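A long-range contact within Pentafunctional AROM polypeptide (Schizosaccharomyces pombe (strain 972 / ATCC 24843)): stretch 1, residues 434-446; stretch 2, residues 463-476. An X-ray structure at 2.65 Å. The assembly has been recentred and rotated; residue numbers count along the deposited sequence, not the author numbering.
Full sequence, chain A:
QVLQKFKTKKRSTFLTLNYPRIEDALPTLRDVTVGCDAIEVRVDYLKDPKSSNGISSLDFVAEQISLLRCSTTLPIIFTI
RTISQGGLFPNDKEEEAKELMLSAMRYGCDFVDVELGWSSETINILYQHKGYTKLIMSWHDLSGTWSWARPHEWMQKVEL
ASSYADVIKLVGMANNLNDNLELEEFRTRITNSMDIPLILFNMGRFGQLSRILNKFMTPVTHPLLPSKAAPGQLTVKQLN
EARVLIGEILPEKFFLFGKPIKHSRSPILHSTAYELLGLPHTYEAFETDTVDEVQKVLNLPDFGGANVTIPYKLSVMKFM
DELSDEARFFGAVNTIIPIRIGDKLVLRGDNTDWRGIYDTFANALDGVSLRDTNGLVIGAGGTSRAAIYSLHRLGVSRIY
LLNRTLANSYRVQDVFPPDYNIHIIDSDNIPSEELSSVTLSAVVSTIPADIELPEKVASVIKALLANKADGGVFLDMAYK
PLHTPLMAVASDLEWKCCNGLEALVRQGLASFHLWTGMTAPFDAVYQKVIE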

# COMPACT_ATOMS: atom_id res chain seq x y z
N GLU A 434 10.60 -5.24 -38.18
CA GLU A 434 9.92 -5.72 -36.98
C GLU A 434 9.62 -4.53 -36.02
O GLU A 434 8.51 -4.42 -35.49
CB GLU A 434 10.75 -6.84 -36.30
CG GLU A 434 9.96 -7.82 -35.41
CD GLU A 434 9.87 -7.43 -33.93
OE1 GLU A 434 10.39 -6.36 -33.53
OE2 GLU A 434 9.27 -8.19 -33.13
N LEU A 435 10.61 -3.64 -35.86
CA LEU A 435 10.56 -2.50 -34.90
C LEU A 435 9.72 -1.29 -35.31
O LEU A 435 9.27 -0.53 -34.43
CB LEU A 435 11.97 -1.98 -34.60
CG LEU A 435 12.98 -2.87 -33.87
CD1 LEU A 435 14.28 -2.10 -33.71
CD2 LEU A 435 12.45 -3.35 -32.53
N SER A 436 9.58 -1.08 -36.61
CA SER A 436 8.79 0.04 -37.16
C SER A 436 7.36 0.06 -36.61
O SER A 436 6.85 1.12 -36.23
CB SER A 436 8.76 -0.03 -38.69
OG SER A 436 8.38 -1.32 -39.15
N SER A 437 6.75 -1.13 -36.55
CA SER A 437 5.39 -1.30 -36.03
C SER A 437 5.32 -1.55 -34.50
O SER A 437 4.26 -1.95 -34.00
CB SER A 437 4.69 -2.44 -36.79
OG SER A 437 5.36 -3.67 -36.55
N VAL A 438 6.41 -1.31 -33.77
CA VAL A 438 6.43 -1.51 -32.31
C VAL A 438 6.12 -0.22 -31.54
O VAL A 438 6.97 0.67 -31.38
CB VAL A 438 7.78 -2.10 -31.83
CG1 VAL A 438 7.80 -2.25 -30.31
CG2 VAL A 438 8.01 -3.45 -32.48
N THR A 439 4.88 -0.15 -31.06
CA THR A 439 4.40 0.95 -30.24
C THR A 439 4.66 0.64 -28.76
O THR A 439 4.14 -0.33 -28.23
CB THR A 439 2.90 1.17 -30.48
OG1 THR A 439 2.67 1.27 -31.89
CG2 THR A 439 2.39 2.43 -29.77
N LEU A 440 5.48 1.47 -28.12
CA LEU A 440 5.89 1.24 -26.73
C LEU A 440 4.97 1.94 -25.74
O LEU A 440 4.48 3.04 -26.01
CB LEU A 440 7.32 1.74 -26.52
CG LEU A 440 8.39 1.10 -27.40
CD1 LEU A 440 9.66 1.92 -27.36
CD2 LEU A 440 8.63 -0.34 -26.96
N SER A 441 4.74 1.29 -24.60
CA SER A 441 3.97 1.87 -23.50
C SER A 441 4.82 2.20 -22.25
O SER A 441 4.35 2.90 -21.36
CB SER A 441 2.84 0.91 -23.11
OG SER A 441 1.91 0.80 -24.17
N ALA A 442 6.06 1.70 -22.19
CA ALA A 442 6.91 1.85 -21.01
C ALA A 442 8.37 1.74 -21.39
O ALA A 442 8.73 0.88 -22.19
CB ALA A 442 6.57 0.80 -19.96
N VAL A 443 9.22 2.60 -20.84
CA VAL A 443 10.65 2.56 -21.11
C VAL A 443 11.43 2.81 -19.83
O VAL A 443 11.02 3.60 -19.01
CB VAL A 443 11.04 3.59 -22.19
CG1 VAL A 443 12.55 3.55 -22.46
CG2 VAL A 443 10.27 3.33 -23.49
N VAL A 444 12.56 2.11 -19.67
CA VAL A 444 13.47 2.34 -18.54
C VAL A 444 14.90 2.41 -19.05
O VAL A 444 15.38 1.45 -19.66
CB VAL A 444 13.38 1.24 -17.47
CG1 VAL A 444 14.13 1.67 -16.21
CG2 VAL A 444 11.94 0.93 -17.14
N SER A 445 15.59 3.53 -18.83
CA SER A 445 17.02 3.62 -19.09
C SER A 445 17.75 3.39 -17.80
O SER A 445 17.53 4.13 -16.85
CB SER A 445 17.40 4.97 -19.64
OG SER A 445 18.81 5.05 -19.71
N THR A 446 18.63 2.39 -17.76
CA THR A 446 19.46 2.11 -16.58
C THR A 446 20.93 2.48 -16.78
O THR A 446 21.77 2.21 -15.93
CB THR A 446 19.37 0.62 -16.22
OG1 THR A 446 19.93 -0.15 -17.28
CG2 THR A 446 17.93 0.21 -16.05
N ALA A 463 14.40 6.47 -32.66
CA ALA A 463 13.40 5.87 -33.54
C ALA A 463 12.26 5.20 -32.79
O ALA A 463 11.10 5.43 -33.11
CB ALA A 463 14.06 4.87 -34.47
N LEU A 464 12.59 4.37 -31.80
CA LEU A 464 11.60 3.64 -30.99
C LEU A 464 10.71 4.55 -30.16
O LEU A 464 9.50 4.32 -30.08
CB LEU A 464 12.30 2.66 -30.04
CG LEU A 464 13.01 1.48 -30.70
CD1 LEU A 464 14.06 0.87 -29.78
CD2 LEU A 464 11.99 0.43 -31.15
N LEU A 465 11.31 5.57 -29.55
CA LEU A 465 10.55 6.53 -28.74
C LEU A 465 9.50 7.30 -29.53
O LEU A 465 8.51 7.74 -28.95
CB LEU A 465 11.49 7.50 -28.02
CG LEU A 465 12.39 6.92 -26.92
CD1 LEU A 465 13.33 7.99 -26.37
CD2 LEU A 465 11.57 6.31 -25.81
N ALA A 466 9.72 7.48 -30.84
CA ALA A 466 8.73 8.08 -31.74
C ALA A 466 7.42 7.30 -31.71
O ALA A 466 6.34 7.89 -31.66
CB ALA A 466 9.25 8.14 -33.18
N ASN A 467 7.53 5.98 -31.69
CA ASN A 467 6.36 5.14 -31.75
C ASN A 467 5.84 4.88 -30.33
O ASN A 467 6.39 4.05 -29.60
CB ASN A 467 6.68 3.85 -32.51
CG ASN A 467 5.47 3.25 -33.19
OD1 ASN A 467 5.54 2.15 -33.72
ND2 ASN A 467 4.36 3.98 -33.20
N LYS A 468 4.78 5.61 -29.97
CA LYS A 468 4.43 5.83 -28.57
C LYS A 468 2.92 5.70 -28.29
O LYS A 468 2.11 6.35 -28.94
CB LYS A 468 4.90 7.23 -28.19
CG LYS A 468 4.98 7.50 -26.69
CD LYS A 468 3.72 8.12 -26.12
CE LYS A 468 3.79 9.63 -26.05
NZ LYS A 468 2.67 10.08 -25.20
N ALA A 469 2.56 4.88 -27.31
CA ALA A 469 1.16 4.69 -26.94
C ALA A 469 0.67 5.83 -26.07
O ALA A 469 1.44 6.43 -25.33
CB ALA A 469 0.97 3.37 -26.19
N ASP A 470 -0.62 6.11 -26.14
CA ASP A 470 -1.18 7.13 -25.27
C ASP A 470 -0.86 6.80 -23.83
O ASP A 470 -0.95 5.63 -23.42
CB ASP A 470 -2.69 7.25 -25.44
CG ASP A 470 -3.08 7.90 -26.75
OD1 ASP A 470 -2.32 8.74 -27.30
OD2 ASP A 470 -4.17 7.55 -27.24
N GLY A 471 -0.45 7.83 -23.08
CA GLY A 471 -0.13 7.73 -21.67
C GLY A 471 1.13 6.95 -21.37
O GLY A 471 1.30 6.49 -20.25
N GLY A 472 2.01 6.80 -22.36
CA GLY A 472 3.22 5.99 -22.21
C GLY A 472 4.21 6.67 -21.30
O GLY A 472 4.32 7.89 -21.33
N VAL A 473 4.93 5.89 -20.49
CA VAL A 473 5.82 6.44 -19.45
C VAL A 473 7.27 6.05 -19.70
O VAL A 473 7.57 4.90 -20.00
CB VAL A 473 5.41 5.98 -18.02
CG1 VAL A 473 6.35 6.54 -16.95
CG2 VAL A 473 3.97 6.38 -17.72
N PHE A 474 8.16 7.04 -19.56
CA PHE A 474 9.60 6.87 -19.65
C PHE A 474 10.20 7.11 -18.28
O PHE A 474 9.89 8.12 -17.65
CB PHE A 474 10.17 7.90 -20.61
CG PHE A 474 11.66 7.93 -20.64
CD1 PHE A 474 12.37 7.10 -21.50
CD2 PHE A 474 12.37 8.79 -19.82
CE1 PHE A 474 13.76 7.12 -21.54
CE2 PHE A 474 13.76 8.81 -19.85
CZ PHE A 474 14.45 7.97 -20.71
N LEU A 475 11.07 6.21 -17.84
CA LEU A 475 11.78 6.36 -16.56
C LEU A 475 13.29 6.29 -16.75
O LEU A 475 13.78 5.33 -17.33
CB LEU A 475 11.34 5.27 -15.58
CG LEU A 475 12.12 5.15 -14.27
CD1 LEU A 475 11.99 6.41 -13.44
CD2 LEU A 475 11.61 3.96 -13.48
N ASP A 476 14.02 7.27 -16.25
CA ASP A 476 15.48 7.19 -16.24
C ASP A 476 15.90 6.96 -14.81
O ASP A 476 15.50 7.72 -13.95
CB ASP A 476 16.08 8.50 -16.76
CG ASP A 476 17.55 8.37 -17.12
OD1 ASP A 476 18.29 7.66 -16.41
OD2 ASP A 476 17.97 9.01 -18.11
O HOH W 1 20.14 6.95 -18.66

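The apolar centre of the contact lies on the sheet face that carries Leu-440, Val-443 and Phe-474. Val-443, with chi1 at 179° (t), reaches two partners: its CG1 is 3.7 Å from Phe-474 CD1, and its CG2 is 4.0 Å from Leu-465 CD2. The branched valine thus touches both the neighbouring strand and Leu-465, earlier in stretch 2. Its CG1 meets the phenyl ring obliquely, as does Ser-445 CB, 4.3 Å from Phe-474 CZ. Leu-440 extends the same cluster: its CD1 packs 3.8 Å from Leu-464 CB. Leu-464, whose CA-to-CB bond points sideways, brings its end nearer the other stretch, where its CD2 lies 4.1 Å from Leu-435 CD2, a contact between the two helical segments. The other face, bearing Ala-442, Val-444, Val-473 and Leu-475, is packed more loosely across the stretches; Val-444 CG1 and Leu-475 CD2 are 4.4 Å apart.

Between these two faces runs a parallel backbone ladder. The axes of strands 442-445 and 472-476 approach to 4.7 Å at an angle of 8°. Val-473 N donates to Ser-441 O (3.2 Å), Val-443 N to Val-473 O (3.0 Å), Leu-475 N to Val-443 O (2.9 Å) and Ser-445 N to Leu-475 O (3.0 Å), with angles at hydrogen of 146-162°. CA-H...O contacts supplement them, from Ala-442 CA to Val-473 O (3.3 Å) and from Val-444 CA to Leu-475 O (3.2 Å).

A second, shorter pairing precedes the corner at Ser-441. Leu-440 N donates to Asn-467 O (3.1 Å, 175°), while Leu-440 O accepts from Ala-469 N (3.0 Å, 167°). Between the two pairings, stretch 2 makes a type II turn from Ala-469 to Gly-472. Gly-471 has phi of 69°, a value that favours glycine; at Gly-472 an ideal CB would be crowded by Ala-469 O at 3.1 Å. The CA-to-CB bond of Ala-469 points toward stretch 1, and its CB lies 3.4 Å from Ser-441 OG.

Polar groups lie toward both ends. Asn-467 points toward stretch 1 and has 92 Å² covered by it, but its amide is probably turned over in the model, so its side-chain pairing is left open. Nearby, Thr-439 CG2 makes an apolar approach of 4.0 Å to Ala-469 CB. At the far end, one water lies 2.5 Å from Ser-445 OG and donates a weak hydrogen bond to Asp-476 OD1 at 3.0 Å, linking the final paired residues. Altogether the two stretches bury 870 Å², summed over both sides.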